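Local coordinates for glycoside hydrolase family 5 (Aspergillus oryzae, PDB 6LA0), which acts as a rutinosidase of glycoside hydrolase family 5, cleaving beta-glycosidic bonds to release rutinose from flavonoid glycosides, and is probably secreted, at residues A[37-40]-A[41-45]; A[155-158]-A[159-162]; A[223-226]-A[227-230]; A[240-243]-A[244-248]. All coordinates share one frame; numbering follows the deposited sequence.

Contact 1: A[37-40]-A[41-45]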
# COMPACT_ATOMS: atom_id res chain seq x y z
N GLN A 37 -6.34 15.94 12.08
CA GLN A 37 -6.36 17.40 12.03
C GLN A 37 -6.51 17.89 10.61
O GLN A 37 -7.27 18.83 10.34
CB GLN A 37 -5.09 17.98 12.66
CG GLN A 37 -4.95 19.49 12.42
CD GLN A 37 -4.30 20.24 13.57
OE1 GLN A 37 -3.70 19.63 14.45
NE2 GLN A 37 -4.41 21.56 13.55
N PHE A 38 -5.77 17.27 9.68
CA PHE A 38 -5.93 17.63 8.28
C PHE A 38 -7.35 17.36 7.81
O PHE A 38 -7.96 18.19 7.14
CB PHE A 38 -4.93 16.87 7.42
CG PHE A 38 -5.14 17.04 5.94
CD1 PHE A 38 -4.76 18.21 5.31
CD2 PHE A 38 -5.75 16.04 5.19
CE1 PHE A 38 -4.96 18.37 3.94
CE2 PHE A 38 -5.95 16.20 3.84
CZ PHE A 38 -5.56 17.38 3.22
N TRP A 39 -7.91 16.20 8.17
CA TRP A 39 -9.22 15.86 7.63
C TRP A 39 -10.31 16.77 8.20
O TRP A 39 -11.19 17.23 7.46
CB TRP A 39 -9.57 14.39 7.86
CG TRP A 39 -10.55 13.90 6.83
CD1 TRP A 39 -11.91 13.82 6.97
CD2 TRP A 39 -10.26 13.44 5.49
NE1 TRP A 39 -12.47 13.33 5.81
CE2 TRP A 39 -11.48 13.09 4.89
CE3 TRP A 39 -9.07 13.28 4.76
CZ2 TRP A 39 -11.56 12.60 3.58
CZ3 TRP A 39 -9.15 12.77 3.46
CH2 TRP A 39 -10.39 12.45 2.89
N GLY A 40 -10.25 17.06 9.50
CA GLY A 40 -11.21 17.99 10.08
C GLY A 40 -11.19 19.35 9.40
O GLY A 40 -12.24 19.92 9.09
N THR A 41 -10.00 19.89 9.14
CA THR A 41 -9.89 21.25 8.61
C THR A 41 -10.38 21.34 7.16
O THR A 41 -11.06 22.31 6.80
CB THR A 41 -8.45 21.74 8.70
OG1 THR A 41 -8.05 21.78 10.08
CG2 THR A 41 -8.31 23.12 8.10
N TYR A 42 -10.04 20.36 6.31
CA TYR A 42 -10.17 20.54 4.86
C TYR A 42 -11.18 19.63 4.17
O TYR A 42 -11.44 19.84 2.98
CB TYR A 42 -8.81 20.33 4.17
CG TYR A 42 -7.77 21.39 4.52
CD1 TYR A 42 -7.90 22.70 4.06
CD2 TYR A 42 -6.67 21.08 5.32
CE1 TYR A 42 -6.97 23.67 4.38
CE2 TYR A 42 -5.72 22.05 5.64
CZ TYR A 42 -5.88 23.35 5.16
OH TYR A 42 -4.96 24.33 5.48
N SER A 43 -11.77 18.65 4.85
CA SER A 43 -12.63 17.70 4.15
C SER A 43 -14.05 18.21 3.92
O SER A 43 -14.73 17.69 3.04
CB SER A 43 -12.70 16.38 4.92
OG SER A 43 -13.55 16.51 6.05
N GLY A 44 -14.51 19.18 4.70
CA GLY A 44 -15.88 19.64 4.54
C GLY A 44 -16.94 18.60 4.81
O GLY A 44 -18.07 18.72 4.31
N GLY A 45 -16.62 17.56 5.59
CA GLY A 45 -17.56 16.50 5.85
C GLY A 45 -17.48 15.32 4.90
O GLY A 45 -18.16 14.30 5.13
O HOH W 1 -5.35 21.77 10.28
O HOH W 2 -13.92 20.61 7.00

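Contact 2: A[155-158]-A[159-162]. With NAG (2-acetamido-2-deoxy-beta-D-glucopyranose), chain D.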
# COMPACT_ATOMS: atom_id res chain seq x y z
N TYR A 155 -14.53 -1.92 -13.50
CA TYR A 155 -14.75 -3.27 -14.01
C TYR A 155 -15.45 -3.25 -15.36
O TYR A 155 -16.43 -2.52 -15.56
CB TYR A 155 -15.56 -4.08 -12.98
CG TYR A 155 -14.78 -4.34 -11.72
CD1 TYR A 155 -14.84 -3.46 -10.65
CD2 TYR A 155 -13.94 -5.45 -11.61
CE1 TYR A 155 -14.11 -3.67 -9.50
CE2 TYR A 155 -13.20 -5.67 -10.45
CZ TYR A 155 -13.29 -4.77 -9.39
OH TYR A 155 -12.57 -4.96 -8.23
N TYR A 156 -14.93 -4.05 -16.31
CA TYR A 156 -15.56 -4.34 -17.60
C TYR A 156 -15.61 -3.11 -18.50
O TYR A 156 -16.32 -3.10 -19.51
CB TYR A 156 -16.96 -4.93 -17.40
CG TYR A 156 -17.09 -5.84 -16.19
CD1 TYR A 156 -16.33 -7.01 -16.09
CD2 TYR A 156 -17.95 -5.54 -15.14
CE1 TYR A 156 -16.43 -7.84 -14.99
CE2 TYR A 156 -18.06 -6.36 -14.03
CZ TYR A 156 -17.30 -7.51 -13.96
OH TYR A 156 -17.42 -8.32 -12.85
N ASN A 157 -14.84 -2.07 -18.17
CA ASN A 157 -14.95 -0.74 -18.78
C ASN A 157 -13.71 -0.55 -19.65
O ASN A 157 -12.61 -0.34 -19.14
CB ASN A 157 -15.05 0.30 -17.66
CG ASN A 157 -15.14 1.74 -18.16
OD1 ASN A 157 -14.72 2.08 -19.27
ND2 ASN A 157 -15.67 2.60 -17.30
N GLU A 158 -13.90 -0.64 -20.97
CA GLU A 158 -12.76 -0.58 -21.88
C GLU A 158 -12.08 0.78 -21.83
O GLU A 158 -10.85 0.87 -21.94
CB GLU A 158 -13.21 -0.90 -23.31
CG GLU A 158 -13.73 -2.33 -23.53
CD GLU A 158 -12.64 -3.38 -23.53
OE1 GLU A 158 -11.45 -3.01 -23.65
OE2 GLU A 158 -12.96 -4.59 -23.41
N THR A 159 -12.86 1.85 -21.70
CA THR A 159 -12.25 3.18 -21.60
C THR A 159 -11.36 3.28 -20.36
O THR A 159 -10.20 3.71 -20.45
CB THR A 159 -13.33 4.27 -21.59
OG1 THR A 159 -13.96 4.33 -22.87
CG2 THR A 159 -12.70 5.62 -21.27
N ALA A 160 -11.91 2.89 -19.20
CA ALA A 160 -11.12 2.86 -17.97
C ALA A 160 -9.90 1.95 -18.10
O ALA A 160 -8.83 2.27 -17.58
CB ALA A 160 -12.00 2.40 -16.81
N PHE A 161 -10.06 0.80 -18.77
CA PHE A 161 -8.91 -0.08 -19.02
C PHE A 161 -7.82 0.63 -19.82
O PHE A 161 -6.64 0.56 -19.47
CB PHE A 161 -9.39 -1.35 -19.73
CG PHE A 161 -8.37 -2.46 -19.75
CD1 PHE A 161 -8.40 -3.47 -18.80
CD2 PHE A 161 -7.40 -2.50 -20.74
CE1 PHE A 161 -7.47 -4.49 -18.82
CE2 PHE A 161 -6.46 -3.53 -20.76
CZ PHE A 161 -6.49 -4.52 -19.80
N ASP A 162 -8.20 1.32 -20.90
CA ASP A 162 -7.21 2.03 -21.70
C ASP A 162 -6.47 3.07 -20.87
O ASP A 162 -5.23 3.14 -20.89
CB ASP A 162 -7.89 2.68 -22.92
CG ASP A 162 -6.89 3.19 -23.92
OD1 ASP A 162 -5.74 2.67 -23.90
OD2 ASP A 162 -7.23 4.10 -24.73
C1 NAG D . -15.81 4.00 -17.57
C2 NAG D . -16.96 4.60 -16.73
C3 NAG D . -16.94 6.13 -16.78
C4 NAG D . -15.55 6.67 -16.45
C5 NAG D . -14.54 6.03 -17.39
C6 NAG D . -13.12 6.49 -17.13
C7 NAG D . -19.05 3.34 -16.45
C8 NAG D . -20.33 2.92 -17.10
N2 NAG D . -18.24 4.09 -17.20
O3 NAG D . -17.89 6.65 -15.85
O4 NAG D . -15.51 8.08 -16.61
O5 NAG D . -14.56 4.61 -17.19
O6 NAG D . -12.93 6.76 -15.75
O7 NAG D . -18.76 3.02 -15.30

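Contact 3: A[223-226]-A[227-230]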
# COMPACT_ATOMS: atom_id res chain seq x y z
N ILE A 223 1.82 -7.19 -16.84
CA ILE A 223 3.03 -8.01 -16.87
C ILE A 223 3.69 -7.91 -18.24
O ILE A 223 4.90 -7.72 -18.36
CB ILE A 223 2.72 -9.48 -16.50
CG1 ILE A 223 2.38 -9.65 -15.02
CG2 ILE A 223 3.91 -10.39 -16.80
CD1 ILE A 223 1.59 -10.90 -14.75
N ASP A 224 2.88 -8.03 -19.29
CA ASP A 224 3.41 -8.00 -20.65
C ASP A 224 3.95 -6.61 -21.00
O ASP A 224 5.00 -6.49 -21.64
CB ASP A 224 2.34 -8.42 -21.66
CG ASP A 224 2.04 -9.91 -21.61
OD1 ASP A 224 2.73 -10.66 -20.89
OD2 ASP A 224 1.09 -10.33 -22.31
N ARG A 225 3.24 -5.56 -20.60
CA ARG A 225 3.67 -4.21 -20.98
C ARG A 225 4.98 -3.85 -20.31
O ARG A 225 5.88 -3.30 -20.95
CB ARG A 225 2.59 -3.18 -20.65
CG ARG A 225 2.91 -1.76 -21.14
CD ARG A 225 3.00 -1.66 -22.69
NE ARG A 225 1.74 -2.02 -23.34
CZ ARG A 225 0.68 -1.23 -23.42
NH1 ARG A 225 0.71 -0.01 -22.90
NH2 ARG A 225 -0.43 -1.65 -24.02
N VAL A 226 5.13 -4.17 -19.02
CA VAL A 226 6.37 -3.87 -18.32
C VAL A 226 7.51 -4.67 -18.92
O VAL A 226 8.59 -4.12 -19.20
CB VAL A 226 6.24 -4.14 -16.80
CG1 VAL A 226 7.59 -3.93 -16.11
CG2 VAL A 226 5.16 -3.24 -16.15
N ALA A 227 7.31 -5.98 -19.10
CA ALA A 227 8.37 -6.84 -19.62
C ALA A 227 8.76 -6.46 -21.04
O ALA A 227 9.91 -6.66 -21.44
CB ALA A 227 7.93 -8.32 -19.56
N SER A 228 7.83 -5.91 -21.82
CA SER A 228 8.19 -5.47 -23.17
C SER A 228 9.17 -4.30 -23.15
O SER A 228 9.89 -4.11 -24.14
CB SER A 228 6.93 -5.10 -23.96
OG SER A 228 6.48 -3.79 -23.65
N VAL A 229 9.23 -3.54 -22.07
CA VAL A 229 10.19 -2.45 -21.95
C VAL A 229 11.43 -2.87 -21.17
O VAL A 229 12.55 -2.60 -21.58
CB VAL A 229 9.53 -1.20 -21.30
CG1 VAL A 229 10.58 -0.12 -21.08
CG2 VAL A 229 8.42 -0.69 -22.18
N ASN A 230 11.25 -3.53 -20.03
CA ASN A 230 12.37 -3.93 -19.18
C ASN A 230 11.94 -5.17 -18.41
O ASN A 230 11.24 -5.07 -17.40
CB ASN A 230 12.78 -2.80 -18.24
CG ASN A 230 14.04 -3.11 -17.45
OD1 ASN A 230 14.41 -4.27 -17.26
ND2 ASN A 230 14.71 -2.06 -16.97

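Contact 4: A[240-243]-A[244-248]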
# COMPACT_ATOMS: atom_id res chain seq x y z
N SER A 240 -6.23 -8.86 -4.46
CA SER A 240 -7.39 -8.69 -3.59
C SER A 240 -7.13 -9.51 -2.33
O SER A 240 -6.00 -9.54 -1.84
CB SER A 240 -8.68 -9.10 -4.32
OG SER A 240 -9.86 -8.70 -3.64
N PHE A 241 -8.14 -10.21 -1.81
CA PHE A 241 -7.94 -10.98 -0.59
C PHE A 241 -8.00 -12.49 -0.82
O PHE A 241 -8.36 -13.25 0.08
CB PHE A 241 -8.92 -10.51 0.48
CG PHE A 241 -8.86 -9.02 0.73
CD1 PHE A 241 -7.87 -8.49 1.54
CD2 PHE A 241 -9.77 -8.16 0.14
CE1 PHE A 241 -7.81 -7.10 1.78
CE2 PHE A 241 -9.71 -6.78 0.37
CZ PHE A 241 -8.72 -6.26 1.19
N LYS A 242 -7.64 -12.93 -2.03
CA LYS A 242 -7.46 -14.35 -2.30
C LYS A 242 -6.10 -14.84 -1.82
O LYS A 242 -5.16 -14.05 -1.68
CB LYS A 242 -7.58 -14.62 -3.80
CG LYS A 242 -8.77 -13.99 -4.49
CD LYS A 242 -10.08 -14.57 -4.02
CE LYS A 242 -11.11 -14.46 -5.13
NZ LYS A 242 -12.43 -15.02 -4.71
N PRO A 243 -5.95 -16.14 -1.58
CA PRO A 243 -4.61 -16.69 -1.38
C PRO A 243 -3.84 -16.66 -2.68
O PRO A 243 -4.41 -16.69 -3.77
CB PRO A 243 -4.87 -18.13 -0.91
CG PRO A 243 -6.27 -18.43 -1.32
CD PRO A 243 -7.01 -17.12 -1.25
N GLU A 244 -2.51 -16.61 -2.57
CA GLU A 244 -1.69 -16.67 -3.77
C GLU A 244 -2.04 -17.91 -4.60
O GLU A 244 -2.03 -17.85 -5.84
CB GLU A 244 -0.20 -16.66 -3.41
CG GLU A 244 0.74 -16.95 -4.59
CD GLU A 244 1.11 -18.42 -4.70
OE1 GLU A 244 0.72 -19.21 -3.83
OE2 GLU A 244 1.80 -18.79 -5.68
N GLN A 245 -2.39 -19.02 -3.95
CA GLN A 245 -2.71 -20.23 -4.71
C GLN A 245 -3.92 -20.06 -5.63
O GLN A 245 -4.05 -20.81 -6.61
CB GLN A 245 -2.94 -21.41 -3.76
CG GLN A 245 -1.67 -21.86 -3.08
CD GLN A 245 -1.49 -21.23 -1.71
OE1 GLN A 245 -1.76 -20.03 -1.51
NE2 GLN A 245 -1.02 -22.02 -0.75
N TYR A 246 -4.80 -19.09 -5.34
CA TYR A 246 -5.95 -18.83 -6.20
C TYR A 246 -5.53 -18.29 -7.56
O TYR A 246 -6.21 -18.54 -8.56
CB TYR A 246 -6.90 -17.82 -5.51
CG TYR A 246 -8.09 -17.39 -6.34
CD1 TYR A 246 -7.99 -16.34 -7.26
CD2 TYR A 246 -9.34 -18.01 -6.21
CE1 TYR A 246 -9.08 -15.93 -8.03
CE2 TYR A 246 -10.43 -17.61 -6.98
CZ TYR A 246 -10.29 -16.56 -7.88
OH TYR A 246 -11.36 -16.14 -8.65
N TRP A 247 -4.42 -17.56 -7.62
CA TRP A 247 -3.98 -16.91 -8.85
C TRP A 247 -2.85 -17.65 -9.56
O TRP A 247 -2.63 -17.42 -10.75
CB TRP A 247 -3.48 -15.48 -8.56
CG TRP A 247 -4.51 -14.57 -7.95
CD1 TRP A 247 -4.59 -14.20 -6.63
CD2 TRP A 247 -5.58 -13.89 -8.62
NE1 TRP A 247 -5.66 -13.36 -6.44
CE2 TRP A 247 -6.28 -13.14 -7.65
CE3 TRP A 247 -6.02 -13.85 -9.95
CZ2 TRP A 247 -7.40 -12.36 -7.96
CZ3 TRP A 247 -7.12 -13.07 -10.26
CH2 TRP A 247 -7.80 -12.34 -9.27
N SER A 248 -2.14 -18.51 -8.84
CA SER A 248 -0.83 -18.94 -9.33
C SER A 248 -0.94 -19.83 -10.56
O SER A 248 -0.03 -19.84 -11.40
CB SER A 248 -0.08 -19.65 -8.21
OG SER A 248 -0.63 -20.92 -7.94

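Contact 1: A[37-40]-A[41-45]
Ser43 folds back onto Trp39, Thr41 onto Gln37, and Phe38 meets Tyr42, each pair one turn apart along helix 36-42; together they illustrate how a short helix is finished. Thr41 has its hydroxyl beside its own backbone N (chi1 -62°), which swings OG1 back to 3.1 Å from Gln37 O, the carbonyl that already accepts Thr41 N. Water 1 lies 2.7 Å from Thr41 OG1, so the hydroxyl has two polar neighbours. Ser43 grips Trp39 O twice: OG reaches it at 2.8 Å and the backbone N at 3.0 Å, one from each face of the carbonyl plane. OG in turn accepts from Gly45 N, an ST turn that carries the chain away from the helix, while Gly44 takes positive phi. The CB of Ser43 sits over the indole of Trp39, a CH-pi contact 3.4 Å from the centroid of the five-membered ring, and the indole NE1 of Trp39 donates to Ala46 O just beyond the turn. Phe38 meets Tyr42 obliquely, the ring planes inclined at 44° and Phe38 CD1 coming within 3.4 Å of Tyr42 CD2. Both rings also touch neighbouring helices: Phe38 packs on Val63 and Leu64 of helix 60-70, and Tyr42 on Val63 and on Leu56 of helix 49-56. Leu52 of that second helix touches Phe38, Trp39 and Ser43, so the short helix lies against both.

Contact 2: A[155-158]-A[159-162]
At Asn157 the chain is still extended, and from Glu158 onward it winds into helix 158-176, with Phe161 N donating to Asn157 O at 2.8 Å and Asp162 N to Glu158 O at 2.9 Å. Asn157 is therefore the N-cap residue. Its CG stands anti to the backbone N (chi1 179°), a setting that carries the amide over the first turn of the helix. There Asn157 OD1 accepts from Ala160 N at 2.9 Å. The N-H points almost straight at the oxygen (176°), yet it arrives well above the plane of the amide, 68° out of it, and not along a lone pair. The methyl of Ala160 comes from the same turn, its CB 3.5 Å from Asn157 CG, while CB of Thr159 lies 3.5 Å from Asn157 OD1.

The nitrogen of this amide has a different task. Asn157 ND2 is bonded covalently to C1 of the N-acetylglucosamine, and it donates to Gly153 O, earlier in the same loop. The sugar ring then leans toward the helix, with its O5 3.4 Å from Ala160 CB. Asn157, Glu158 and Thr159 spell out an Asn-X-Thr sequon, here laid across the start of a helix. One amide thus serves as helix cap and as glycan anchor: its oxygen is held by the helix, its nitrogen by the loop carbonyl, and these two bonds on either end of the group should restrain its rotation and so fix the direction in which the glycan leaves the protein.

Contact 3: A[223-226]-A[227-230]
Ser228 bends its hydroxyl back along the helix toward Arg225, whereas the arginine chain runs past it toward helix 158-176. The OG of Ser228 lies between its backbone N and carbonyl carbon (chi1 81°), a setting that lets it donate to Arg225 O at 2.8 Å. The arginine chain folds at chi2 and chi3 and passes alongside, with Arg225 CD 4.2 Å from Ser228 OG, before its NH1 forms a salt bridge with Asp169 of helix 158-176. Val226 and Val229 turn their branches to that same helix, both touching Ile172. Across the contact the valines approach main chain: Val229 CG2 is 3.8 Å from Arg225 O, and Val226 CG1 is 4.0 Å from Asn230 O. Val226 O takes two bonds, one from Val229 N at 3.0 Å, well above the carbonyl plane, and one from Asn230 N at 2.8 Å, which is nearly linear (177°). A carbonyl shared by the third and fourth residues onward, with a serine hydroxyl bonded to a carbonyl of the preceding turn, is what the last turn of an alpha-helix can look like, here closing helix 209-229 of a TIM barrel.

Contact 4: A[240-243]-A[244-248]
Lys242 CG lies beside the backbone N (chi1 -48°) and the chain bends at chi2 (-66°), which lays it over Tyr246. The tyrosine answers with its ring anti to its own backbone N (chi1 176°), directed toward the lysine. The result is a combined CH-pi and cation-pi contact where a loop of the TIM barrel leads from strand 235-237 into the short helix 244-248. Against the tyrosine, Lys242 CE comes closest, 3.6 Å from Tyr246 CZ and over one face of the ring, displaced toward the rim. The ammonium NZ is farther off, 4.5 Å from the ring centroid and off-centre; it is hydrogen-bonded to the carbonyls of Leu207 and Pro204, which probably draw it that way, and the ring probably adds only a modest electrostatic contribution. The far end of the tyrosine is likewise held, its OH bonded to Asp209.

Nearer the backbone, the lysine chain crosses Trp247 at about a right angle, and Lys242 CG is 3.7 Å from Tyr246 CD1. Lys242 thus rests in the corner formed by two successive aromatic residues. Pro243 immediately precedes the helix, and its carbonyl O accepts from Tyr246 N at 2.9 Å, with the donor above the carbonyl plane; Pro243 CG is 4.3 Å from Tyr246 CB. The turn that follows is loosely bonded, Ser248 N making a weak bond to Glu244 O. The indole nitrogen of Trp247 donates to Gly239 O, while Lys242 CB lies 3.5 Å from Trp247 NE1.

In the fold
The four contacts follow one another along the chain, and none touches another. Contact 1 stands apart on helix 36-42, its centre about 40 Å from that of contact 3 and about 37 Å from that of contact 4, across the chain's centre from both, and about 32 Å from that of contact 2. Contacts 2, 3 and 4 lie nearer one another, with centres about 20 to 23 Å apart. Contact 2 begins helix 158-176 and contact 3 ends helix 209-229, two helices that pack together; contact 4 also leans on helix 209-229 through Tyr246 and Trp247. All four lie at or near a helix end, where local side-chain and backbone bonds accompany the change between helix and loop.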